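Local coordinates for protein GH62 arabinofuranosidase (PDB 4N4B) that probably hydrolyses terminal alpha-L-arabinofuranosyl groups from arabinosides such as xylan side chains, as a secreted fungal hydrolase of glycoside hydrolase family 62, at residues 105-116 with 287-298; 118-126 with 162-170. All blocks are in the same frame, centred on the assembly; numbering follows the deposited sequence.

How the contacts relate
Both contacts lie inside the family 62 region, in a five-bladed beta-propeller of four antiparallel sheets and one mixed sheet. Their centres are about 15 Å apart. Contact 2 is nested along the chain within the loop closed by contact 1. They share strand 115-121 and the sheet that holds strands 103-110 and 125-130. Contact 1 joins that sheet to segment 287-298, which starts on outermost strand 286-288 of the mixed sheet, near the bound calcium ion. Contact 2 joins it to the next sheet, through strand 164-170. Gln106 links the two: its N lies 2.8 Å from Val119 O, and its OE1 lies 2.9 Å from Val168 N. One sheet is thus tied to two neighbouring parts of the propeller.

Contact 1: 105-116 with 287-298; sequences PQVFWFAPHKLW and EIIRDGTVDEKL
Arg290 holds the carbonyl of Val107 end-on. Its NH2 and NH1 both donate to Val107 O, at 2.9 and 3.0 Å. The oxygen lies in the guanidinium plane, and the nitrogens lie in the carbonyl plane. Trp109 N gives Val294 O an almost straight bond of 2.9 Å (178°). Trp109 and Asp295 form a single beta bridge. Glu296 OE1 accepts from Ala111 N at 3.0 Å, met from above the carboxylate plane. A bend at chi2 (-78°) turns the carboxylate back toward Ala111 N. Glu296 CB lies at the edge of the Phe110 ring. Val294 CG2 meets the edge of the Trp116 indole at CH2, 3.7 Å away.

The second shell sets these groups. Glu287 OE1 forms a salt bridge with Arg290 NH2 (3.0 Å), and Leu298 CD1 lies over one guanidinium face. A water joins Glu287 OE2 to Pro105 O. Asp295 OD1 accepts from Lys297 N in an Asx turn, at the start of a type I turn ending at Leu298.

Segment 287-298, leaving the mixed sheet, runs against outermost blade strand 103-110 near the bound calcium ion. Glu287 probably balances the Arg290 charge, and the in-plane bonds to Glu287 and Val107 probably restrict guanidinium rotation.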
loop_
_atom_site.group_PDB
_atom_site.type_symbol
_atom_site.label_atom_id
_atom_site.label_comp_id
_atom_site.label_asym_id
_atom_site.label_seq_id
_atom_site.Cartn_x
_atom_site.Cartn_y
_atom_site.Cartn_z
ATOM N N PRO A 105 -4.314 3.789 -3.027
ATOM C CA PRO A 105 -3.899 3.456 -4.379
ATOM C C PRO A 105 -2.682 2.550 -4.443
ATOM O O PRO A 105 -1.842 2.463 -3.532
ATOM C CB PRO A 105 -3.611 4.777 -4.979
ATOM C CG PRO A 105 -3.023 5.558 -3.853
ATOM C CD PRO A 105 -3.774 5.123 -2.600
ATOM N N GLN A 106 -2.557 1.891 -5.616
ATOM C CA GLN A 106 -1.404 1.060 -6.002
ATOM C C GLN A 106 -1.159 1.337 -7.484
ATOM O O GLN A 106 -2.064 1.180 -8.282
ATOM C CB GLN A 106 -1.613 -0.435 -5.773
ATOM C CG GLN A 106 -0.454 -1.289 -6.154
ATOM C CD GLN A 106 -0.858 -2.721 -6.481
ATOM O OE1 GLN A 106 -1.990 -2.996 -6.905
ATOM N NE2 GLN A 106 0.121 -3.599 -6.384
ATOM N N VAL A 107 0.085 1.726 -7.815
ATOM C CA VAL A 107 0.443 1.970 -9.216
ATOM C C VAL A 107 1.425 0.973 -9.759
ATOM O O VAL A 107 2.381 0.635 -9.103
ATOM C CB VAL A 107 0.953 3.420 -9.410
ATOM C CG1 VAL A 107 2.300 3.676 -8.808
ATOM C CG2 VAL A 107 0.934 3.834 -10.897
ATOM N N PHE A 108 1.221 0.572 -11.009
ATOM C CA PHE A 108 2.178 -0.286 -11.742
ATOM C C PHE A 108 1.914 -0.160 -13.216
ATOM O O PHE A 108 0.828 0.161 -13.672
ATOM C CB PHE A 108 2.084 -1.768 -11.259
ATOM C CG PHE A 108 0.741 -2.364 -11.412
ATOM C CD1 PHE A 108 0.320 -3.050 -12.521
ATOM C CD2 PHE A 108 -0.165 -2.288 -10.339
ATOM C CE1 PHE A 108 -0.945 -3.591 -12.629
ATOM C CE2 PHE A 108 -1.453 -2.780 -10.449
ATOM C CZ PHE A 108 -1.833 -3.419 -11.604
ATOM N N TRP A 109 2.976 -0.482 -13.974
ATOM C CA TRP A 109 2.850 -0.603 -15.463
ATOM C C TRP A 109 2.361 -1.983 -15.802
ATOM O O TRP A 109 2.939 -2.962 -15.352
ATOM C CB TRP A 109 4.254 -0.377 -16.048
ATOM C CG TRP A 109 4.365 -0.501 -17.555
ATOM C CD1 TRP A 109 5.060 -1.514 -18.171
ATOM C CD2 TRP A 109 3.857 0.361 -18.522
ATOM N NE1 TRP A 109 5.025 -1.265 -19.496
ATOM C CE2 TRP A 109 4.318 -0.161 -19.795
ATOM C CE3 TRP A 109 3.163 1.531 -18.501
ATOM C CZ2 TRP A 109 4.107 0.539 -20.968
ATOM C CZ3 TRP A 109 2.883 2.208 -19.693
ATOM C CH2 TRP A 109 3.327 1.645 -20.931
ATOM N N PHE A 110 1.302 -2.073 -16.593
ATOM C CA PHE A 110 0.809 -3.421 -17.006
ATOM C C PHE A 110 1.288 -3.614 -18.451
ATOM O O PHE A 110 0.727 -3.051 -19.421
ATOM C CB PHE A 110 -0.675 -3.503 -16.882
ATOM C CG PHE A 110 -1.192 -4.893 -17.148
ATOM C CD1 PHE A 110 -0.919 -5.916 -16.304
ATOM C CD2 PHE A 110 -1.994 -5.161 -18.278
ATOM C CE1 PHE A 110 -1.358 -7.206 -16.547
ATOM C CE2 PHE A 110 -2.421 -6.416 -18.528
ATOM C CZ PHE A 110 -2.082 -7.457 -17.718
ATOM N N ALA A 111 2.372 -4.358 -18.515
ATOM C CA ALA A 111 3.108 -4.459 -19.804
ATOM C C ALA A 111 2.256 -5.036 -20.952
ATOM O O ALA A 111 2.326 -4.412 -22.024
ATOM C CB ALA A 111 4.394 -5.228 -19.551
ATOM N N PRO A 112 1.352 -5.942 -20.724
ATOM C CA PRO A 112 0.517 -6.420 -21.882
ATOM C C PRO A 112 -0.303 -5.377 -22.531
ATOM O O PRO A 112 -0.741 -5.521 -23.648
ATOM C CB PRO A 112 -0.294 -7.596 -21.257
ATOM C CG PRO A 112 0.592 -8.092 -20.143
ATOM C CD PRO A 112 1.201 -6.824 -19.583
ATOM N N HIS A 113 -0.721 -4.311 -21.824
ATOM C CA HIS A 113 -1.558 -3.315 -22.347
ATOM C C HIS A 113 -0.833 -1.974 -22.664
ATOM O O HIS A 113 -1.461 -1.057 -23.205
ATOM C CB HIS A 113 -2.681 -2.980 -21.362
ATOM C CG HIS A 113 -3.672 -4.077 -21.192
ATOM N ND1 HIS A 113 -4.640 -4.080 -20.227
ATOM C CD2 HIS A 113 -3.831 -5.249 -21.896
ATOM C CE1 HIS A 113 -5.413 -5.151 -20.369
ATOM N NE2 HIS A 113 -4.966 -5.842 -21.427
ATOM N N LYS A 114 0.409 -1.890 -22.264
ATOM C CA LYS A 114 1.174 -0.691 -22.321
ATOM C C LYS A 114 0.409 0.528 -21.776
ATOM O O LYS A 114 0.212 1.586 -22.270
ATOM C CB LYS A 114 1.604 -0.370 -23.776
ATOM C CG LYS A 114 2.607 -1.414 -24.231
ATOM C CD LYS A 114 2.913 -1.005 -25.677
ATOM C CE LYS A 114 3.366 -2.153 -26.578
ATOM N NZ LYS A 114 4.572 -2.839 -26.049
ATOM N N LEU A 115 -0.106 0.282 -20.541
ATOM C CA LEU A 115 -0.857 1.271 -19.744
ATOM C C LEU A 115 -0.425 1.097 -18.303
ATOM O O LEU A 115 -0.136 0.024 -17.787
ATOM C CB LEU A 115 -2.342 1.021 -19.776
ATOM C CG LEU A 115 -3.112 1.294 -21.067
ATOM C CD1 LEU A 115 -4.536 0.768 -20.962
ATOM C CD2 LEU A 115 -3.053 2.748 -21.490
ATOM N N TRP A 116 -0.355 2.295 -17.646
ATOM C CA TRP A 116 -0.277 2.251 -16.187
ATOM C C TRP A 116 -1.691 1.986 -15.655
ATOM O O TRP A 116 -2.669 2.530 -16.138
ATOM C CB TRP A 116 0.153 3.638 -15.691
ATOM C CG TRP A 116 1.527 4.084 -16.158
ATOM C CD1 TRP A 116 1.789 4.816 -17.250
ATOM C CD2 TRP A 116 2.774 3.747 -15.542
ATOM N NE1 TRP A 116 3.160 4.979 -17.353
ATOM C CE2 TRP A 116 3.814 4.336 -16.344
ATOM C CE3 TRP A 116 3.149 3.010 -14.427
ATOM C CZ2 TRP A 116 5.174 4.186 -16.003
ATOM C CZ3 TRP A 116 4.452 2.876 -14.147
ATOM C CH2 TRP A 116 5.458 3.434 -14.950
ATOM N N GLU A 287 4.472 1.506 1.416
ATOM C CA GLU A 287 4.912 0.711 0.253
ATOM C C GLU A 287 6.414 0.799 0.126
ATOM O O GLU A 287 6.996 1.838 0.379
ATOM C CB GLU A 287 4.266 1.149 -1.048
ATOM C CG GLU A 287 3.166 0.237 -1.619
ATOM C CD GLU A 287 2.712 0.561 -3.032
ATOM O OE1 GLU A 287 3.643 0.886 -3.866
ATOM O OE2 GLU A 287 1.494 0.579 -3.287
ATOM N N ILE A 288 7.035 -0.319 -0.342
ATOM C CA ILE A 288 8.450 -0.313 -0.710
ATOM C C ILE A 288 8.674 0.471 -2.009
ATOM O O ILE A 288 7.903 0.294 -2.983
ATOM C CB ILE A 288 8.937 -1.770 -0.802
ATOM C CG1 ILE A 288 8.863 -2.494 0.541
ATOM C CG2 ILE A 288 10.377 -1.823 -1.421
ATOM C CD1 ILE A 288 9.334 -3.956 0.563
ATOM N N ILE A 289 9.716 1.255 -2.044
ATOM C CA ILE A 289 10.009 1.957 -3.258
ATOM C C ILE A 289 10.435 0.956 -4.341
ATOM O O ILE A 289 11.378 0.298 -4.221
ATOM C CB ILE A 289 11.098 3.010 -3.053
ATOM C CG1 ILE A 289 10.693 4.047 -2.002
ATOM C CG2 ILE A 289 11.329 3.723 -4.363
ATOM C CD1 ILE A 289 11.722 5.144 -1.820
ATOM N N ARG A 290 9.662 0.878 -5.390
ATOM C CA ARG A 290 9.994 0.011 -6.497
ATOM C C ARG A 290 10.734 0.814 -7.559
ATOM O O ARG A 290 10.316 1.771 -8.048
ATOM C CB ARG A 290 8.724 -0.631 -7.092
ATOM C CG ARG A 290 8.186 -1.778 -6.260
ATOM C CD ARG A 290 6.770 -2.130 -6.692
ATOM N NE ARG A 290 5.727 -1.158 -6.343
ATOM C CZ ARG A 290 4.857 -0.648 -7.173
ATOM N NH1 ARG A 290 4.861 -0.915 -8.454
ATOM N NH2 ARG A 290 3.967 0.202 -6.733
ATOM N N ASP A 291 11.899 0.306 -7.859
ATOM C CA ASP A 291 12.703 0.857 -8.924
ATOM C C ASP A 291 12.883 -0.226 -10.008
ATOM O O ASP A 291 12.169 -1.172 -10.057
ATOM C CB ASP A 291 13.965 1.469 -8.392
ATOM C CG ASP A 291 14.818 0.493 -7.576
ATOM O OD1 ASP A 291 14.689 -0.702 -7.764
ATOM O OD2 ASP A 291 15.540 0.947 -6.681
ATOM N N GLY A 292 13.757 0.005 -10.929
ATOM C CA GLY A 292 13.901 -0.939 -11.978
ATOM C C GLY A 292 12.666 -1.164 -12.775
ATOM O O GLY A 292 12.020 -0.272 -13.256
ATOM N N THR A 293 12.392 -2.432 -12.970
ATOM C CA THR A 293 10.876 -2.570 -13.518
ATOM C C THR A 293 9.759 -2.261 -12.431
ATOM O O THR A 293 9.973 -2.268 -11.226
ATOM C CB THR A 293 10.790 -4.005 -14.053
ATOM O OG1 THR A 293 11.546 -4.123 -15.271
ATOM C CG2 THR A 293 9.368 -4.373 -14.316
ATOM N N VAL A 294 8.875 -1.512 -12.983
ATOM C CA VAL A 294 7.794 -1.005 -12.194
ATOM C C VAL A 294 6.508 -1.605 -12.733
ATOM O O VAL A 294 5.551 -1.014 -12.734
ATOM C CB VAL A 294 7.830 0.504 -12.113
ATOM C CG1 VAL A 294 9.001 0.981 -11.263
ATOM C CG2 VAL A 294 7.890 1.127 -13.475
ATOM N N ASP A 295 6.612 -2.829 -13.206
ATOM C CA ASP A 295 5.514 -3.541 -13.829
ATOM C C ASP A 295 4.713 -4.447 -12.873
ATOM O O ASP A 295 4.891 -4.435 -11.694
ATOM C CB ASP A 295 6.001 -4.289 -15.094
ATOM C CG ASP A 295 6.791 -5.547 -14.786
ATOM O OD1 ASP A 295 6.945 -5.987 -13.656
ATOM O OD2 ASP A 295 7.306 -6.095 -15.743
ATOM N N GLU A 296 3.794 -5.185 -13.474
ATOM C CA GLU A 296 2.855 -6.000 -12.755
ATOM C C GLU A 296 3.420 -7.143 -11.942
ATOM O O GLU A 296 2.669 -7.744 -11.254
ATOM C CB GLU A 296 1.732 -6.506 -13.697
ATOM C CG GLU A 296 2.119 -7.609 -14.678
ATOM C CD GLU A 296 2.893 -7.184 -15.915
ATOM O OE1 GLU A 296 3.123 -6.039 -16.141
ATOM O OE2 GLU A 296 3.183 -8.101 -16.668
ATOM N N LYS A 297 4.704 -7.463 -12.092
ATOM C CA LYS A 297 5.264 -8.467 -11.249
ATOM C C LYS A 297 5.667 -8.003 -9.839
ATOM O O LYS A 297 5.913 -8.794 -8.977
ATOM C CB LYS A 297 6.548 -9.068 -11.891
ATOM C CG LYS A 297 6.261 -9.776 -13.257
ATOM C CD LYS A 297 7.343 -10.744 -13.653
ATOM C CE LYS A 297 6.748 -11.696 -14.720
ATOM N NZ LYS A 297 6.516 -10.862 -15.893
ATOM N N LEU A 298 5.595 -6.662 -9.639
ATOM C CA LEU A 298 5.790 -6.055 -8.248
ATOM C C LEU A 298 7.089 -6.559 -7.631
ATOM O O LEU A 298 7.244 -6.913 -6.477
ATOM C CB LEU A 298 4.577 -6.347 -7.315
ATOM C CG LEU A 298 3.394 -5.422 -7.443
ATOM C CD1 LEU A 298 3.767 -4.043 -6.965
ATOM C CD2 LEU A 298 2.723 -5.327 -8.807
HETATM O O HOH W 1 -0.889 -0.051 -2.120
#

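Contact 2: 118-126 with 162-170; sequences LVYQNGNAA and YWVDMWVIC. With TRS (2-amino-2-hydroxymethyl-propane-1,3-diol), chain D.
Gln121 reaches across to strand 164-170 with its amide and makes the direct polar link. Asp165 N donates to Gln121 OE1 at 2.8 Å. The bond is nearly straight at the hydrogen (177°), but the donor sits above the amide carbonyl plane. A water also donates to OE1 and accepts from Met166 N. OE1 thus takes Asp165 N directly and is linked to Met166 N through the water.

The other amide atom points to a bound Tris molecule, probably from the crystallisation liquor. Gln121 NE2 donates to Tris O3 at 2.8 Å, and a second partner of NE2 is Tyr101 OH. Tris O3 in turn donates to Asp165 OD1, and Tris O2 to Asp165 OD2 at 2.6 Å. His285, a calcium ligand in a structure of this protein, also bonds Tris. An alanine in place of Gln121 would probably leave Asp165 N without this acceptor and open a gap beside Val164 CG1.

The apolar part centres on Met166. Its chain bends at chi2 (-63°), bringing SD to 3.7 Å from Ala125 CB and CE to 3.9 Å from Gln121 CB. CE and Ala125 N lie over the same face of the Trp163 indole, both offset toward its rim. Asn124 runs alongside the indole, its OD1 3.6 Å from Trp163 CH2. Val119 CG1 packs on Met166 CB at 3.7 Å, and its CG2 meets Val168 CG2.

Strands 118-121 and 164-170 run roughly antiparallel (156°), yet belong to neighbouring blades of the beta-propeller that meet through side chains. Strand 174-180 adds Leu177 against Ala125 and Val168. Strand 103-110 lies beside 115-121, and strand 216-222 of the following sheet touches Val164 and Asp165.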
loop_
_atom_site.group_PDB
_atom_site.type_symbol
_atom_site.label_atom_id
_atom_site.label_comp_id
_atom_site.label_asym_id
_atom_site.label_seq_id
_atom_site.Cartn_x
_atom_site.Cartn_y
_atom_site.Cartn_z
ATOM N N LEU A 118 -3.830 2.132 -11.914
ATOM C CA LEU A 118 -3.989 2.593 -10.552
ATOM C C LEU A 118 -5.164 1.821 -9.937
ATOM O O LEU A 118 -6.248 1.960 -10.407
ATOM C CB LEU A 118 -4.208 4.084 -10.561
ATOM C CG LEU A 118 -4.035 4.816 -9.160
ATOM C CD1 LEU A 118 -2.560 4.852 -8.821
ATOM C CD2 LEU A 118 -4.660 6.197 -9.235
ATOM N N VAL A 119 -4.807 0.981 -8.950
ATOM C CA VAL A 119 -5.789 0.149 -8.245
ATOM C C VAL A 119 -6.097 0.820 -6.950
ATOM O O VAL A 119 -5.207 1.337 -6.277
ATOM C CB VAL A 119 -5.173 -1.230 -8.057
ATOM C CG1 VAL A 119 -5.978 -2.161 -7.148
ATOM C CG2 VAL A 119 -5.031 -1.922 -9.459
ATOM N N TYR A 120 -7.362 0.808 -6.536
ATOM C CA TYR A 120 -7.840 1.532 -5.352
ATOM C C TYR A 120 -9.240 1.047 -5.011
ATOM O O TYR A 120 -9.800 0.211 -5.652
ATOM C CB TYR A 120 -7.787 3.079 -5.573
ATOM C CG TYR A 120 -8.510 3.517 -6.760
ATOM C CD1 TYR A 120 -7.875 3.636 -8.000
ATOM C CD2 TYR A 120 -9.831 3.915 -6.734
ATOM C CE1 TYR A 120 -8.601 4.054 -9.083
ATOM C CE2 TYR A 120 -10.580 4.330 -7.845
ATOM C CZ TYR A 120 -9.942 4.403 -9.038
ATOM O OH TYR A 120 -10.619 4.874 -10.147
ATOM N N GLN A 121 -9.745 1.535 -3.901
ATOM C CA GLN A 121 -11.068 1.183 -3.424
ATOM C C GLN A 121 -12.060 2.313 -3.645
ATOM O O GLN A 121 -11.702 3.504 -3.531
ATOM C CB GLN A 121 -11.050 0.747 -1.984
ATOM C CG GLN A 121 -10.874 1.925 -1.014
ATOM C CD GLN A 121 -10.080 1.531 0.176
ATOM O OE1 GLN A 121 -9.084 0.820 0.120
ATOM N NE2 GLN A 121 -10.490 2.022 1.359
ATOM N N ASN A 122 -13.303 1.963 -3.870
ATOM C CA ASN A 122 -14.357 2.928 -4.024
ATOM C C ASN A 122 -15.685 2.391 -3.378
ATOM O O ASN A 122 -16.744 2.871 -3.713
ATOM C CB ASN A 122 -14.654 3.349 -5.444
ATOM C CG ASN A 122 -15.325 2.258 -6.256
ATOM O OD1 ASN A 122 -15.206 1.084 -5.884
ATOM N ND2 ASN A 122 -15.937 2.634 -7.349
ATOM N N GLY A 123 -15.542 1.417 -2.466
ATOM C CA GLY A 123 -16.718 0.607 -2.029
ATOM C C GLY A 123 -16.713 -0.737 -2.687
ATOM O O GLY A 123 -17.167 -1.704 -2.092
ATOM N N ASN A 124 -16.083 -0.824 -3.869
ATOM C CA ASN A 124 -15.692 -2.055 -4.542
ATOM C C ASN A 124 -14.180 -1.968 -4.692
ATOM O O ASN A 124 -13.528 -1.084 -4.133
ATOM C CB ASN A 124 -16.491 -2.154 -5.862
ATOM C CG ASN A 124 -16.564 -3.534 -6.476
ATOM O OD1 ASN A 124 -15.668 -4.292 -6.670
ATOM N ND2 ASN A 124 -17.780 -3.773 -6.984
ATOM N N ALA A 125 -13.579 -2.907 -5.425
ATOM C CA ALA A 125 -12.196 -2.917 -5.847
ATOM C C ALA A 125 -12.179 -2.283 -7.246
ATOM O O ALA A 125 -12.883 -2.821 -8.153
ATOM C CB ALA A 125 -11.639 -4.320 -5.886
ATOM N N ALA A 126 -11.480 -1.188 -7.443
ATOM C CA ALA A 126 -11.542 -0.431 -8.678
ATOM C C ALA A 126 -10.131 -0.256 -9.279
ATOM O O ALA A 126 -9.125 -0.420 -8.656
ATOM C CB ALA A 126 -12.149 0.866 -8.358
ATOM N N TYR A 162 -14.834 -3.170 6.893
ATOM C CA TYR A 162 -14.886 -2.348 5.686
ATOM C C TYR A 162 -13.917 -3.049 4.678
ATOM O O TYR A 162 -12.890 -3.557 5.049
ATOM C CB TYR A 162 -14.342 -0.916 5.919
ATOM C CG TYR A 162 -15.146 -0.198 6.915
ATOM C CD1 TYR A 162 -16.217 0.456 6.486
ATOM C CD2 TYR A 162 -14.830 -0.289 8.253
ATOM C CE1 TYR A 162 -17.038 1.165 7.421
ATOM C CE2 TYR A 162 -15.613 0.374 9.220
ATOM C CZ TYR A 162 -16.713 1.058 8.761
ATOM O OH TYR A 162 -17.432 1.714 9.740
ATOM N N TRP A 163 -14.353 -3.076 3.430
ATOM C CA TRP A 163 -13.619 -3.689 2.360
ATOM C C TRP A 163 -12.610 -2.688 1.776
ATOM O O TRP A 163 -12.958 -1.741 1.199
ATOM C CB TRP A 163 -14.616 -4.177 1.307
ATOM C CG TRP A 163 -14.030 -5.037 0.218
ATOM C CD1 TRP A 163 -12.901 -5.766 0.250
ATOM C CD2 TRP A 163 -14.619 -5.289 -1.048
ATOM N NE1 TRP A 163 -12.740 -6.448 -0.929
ATOM C CE2 TRP A 163 -13.796 -6.161 -1.737
ATOM C CE3 TRP A 163 -15.801 -4.862 -1.657
ATOM C CZ2 TRP A 163 -14.101 -6.621 -2.996
ATOM C CZ3 TRP A 163 -16.067 -5.303 -2.924
ATOM C CH2 TRP A 163 -15.235 -6.155 -3.566
ATOM N N VAL A 164 -11.352 -2.996 1.989
ATOM C CA VAL A 164 -10.280 -2.020 1.845
ATOM C C VAL A 164 -9.008 -2.641 1.294
ATOM O O VAL A 164 -8.809 -3.794 1.313
ATOM C CB VAL A 164 -9.954 -1.311 3.194
ATOM C CG1 VAL A 164 -11.189 -0.617 3.730
ATOM C CG2 VAL A 164 -9.380 -2.291 4.217
ATOM N N ASP A 165 -8.164 -1.758 0.798
ATOM C CA ASP A 165 -6.769 -1.995 0.551
ATOM C C ASP A 165 -6.451 -3.066 -0.511
ATOM O O ASP A 165 -5.951 -4.085 -0.240
ATOM C CB ASP A 165 -6.036 -2.183 1.886
ATOM C CG ASP A 165 -6.150 -0.944 2.795
ATOM O OD1 ASP A 165 -6.537 0.068 2.280
ATOM O OD2 ASP A 165 -5.827 -1.032 3.933
ATOM N N MET A 166 -6.751 -2.675 -1.737
ATOM C CA MET A 166 -6.695 -3.505 -2.920
ATOM C C MET A 166 -5.283 -3.574 -3.498
ATOM O O MET A 166 -4.643 -2.615 -3.643
ATOM C CB MET A 166 -7.686 -2.986 -3.970
ATOM C CG MET A 166 -9.027 -2.584 -3.415
ATOM S SD MET A 166 -9.889 -4.015 -2.671
ATOM C CE MET A 166 -11.365 -3.185 -1.971
ATOM N N TRP A 167 -4.858 -4.775 -3.812
ATOM C CA TRP A 167 -3.470 -4.980 -4.244
ATOM C C TRP A 167 -3.398 -6.027 -5.343
ATOM O O TRP A 167 -3.816 -7.165 -5.104
ATOM C CB TRP A 167 -2.583 -5.432 -3.043
ATOM C CG TRP A 167 -1.199 -5.617 -3.418
ATOM C CD1 TRP A 167 -0.582 -6.740 -3.997
ATOM C CD2 TRP A 167 -0.139 -4.671 -3.211
ATOM N NE1 TRP A 167 0.749 -6.482 -4.173
ATOM C CE2 TRP A 167 1.079 -5.229 -3.699
ATOM C CE3 TRP A 167 -0.086 -3.379 -2.697
ATOM C CZ2 TRP A 167 2.273 -4.600 -3.642
ATOM C CZ3 TRP A 167 1.143 -2.723 -2.664
ATOM C CH2 TRP A 167 2.265 -3.302 -3.147
ATOM N N VAL A 168 -2.841 -5.696 -6.495
ATOM C CA VAL A 168 -2.603 -6.679 -7.592
ATOM C C VAL A 168 -1.162 -7.021 -7.629
ATOM O O VAL A 168 -0.237 -6.213 -7.499
ATOM C CB VAL A 168 -3.018 -6.050 -8.915
ATOM C CG1 VAL A 168 -2.593 -6.908 -10.130
ATOM C CG2 VAL A 168 -4.543 -5.775 -8.985
ATOM N N ILE A 169 -0.928 -8.312 -7.898
ATOM C CA ILE A 169 0.396 -8.825 -8.270
ATOM C C ILE A 169 0.160 -9.972 -9.292
ATOM O O ILE A 169 -0.671 -10.806 -9.087
ATOM C CB ILE A 169 1.249 -9.325 -7.100
ATOM C CG1 ILE A 169 2.601 -9.881 -7.564
ATOM C CG2 ILE A 169 0.526 -10.285 -6.190
ATOM C CD1 ILE A 169 3.569 -10.208 -6.452
ATOM N N CYS A 170 0.965 -9.915 -10.386
ATOM C CA CYS A 170 0.913 -10.995 -11.420
ATOM C C CYS A 170 2.206 -11.696 -11.480
ATOM O O CYS A 170 3.252 -11.182 -11.180
ATOM C CB CYS A 170 0.619 -10.367 -12.779
ATOM S SG CYS A 170 -0.780 -9.207 -12.890
HETATM C C TRS D . -7.361 2.873 4.991
HETATM C C1 TRS D . -7.831 4.227 4.488
HETATM C C2 TRS D . -5.969 2.402 4.477
HETATM C C3 TRS D . -8.431 1.775 4.709
HETATM N N TRS D . -7.164 2.851 6.508
HETATM O O1 TRS D . -6.826 5.311 4.821
HETATM O O2 TRS D . -5.462 1.234 5.167
HETATM O O3 TRS D . -8.498 1.708 3.292
HETATM O O HOH W 2 -7.452 0.114 -2.041
#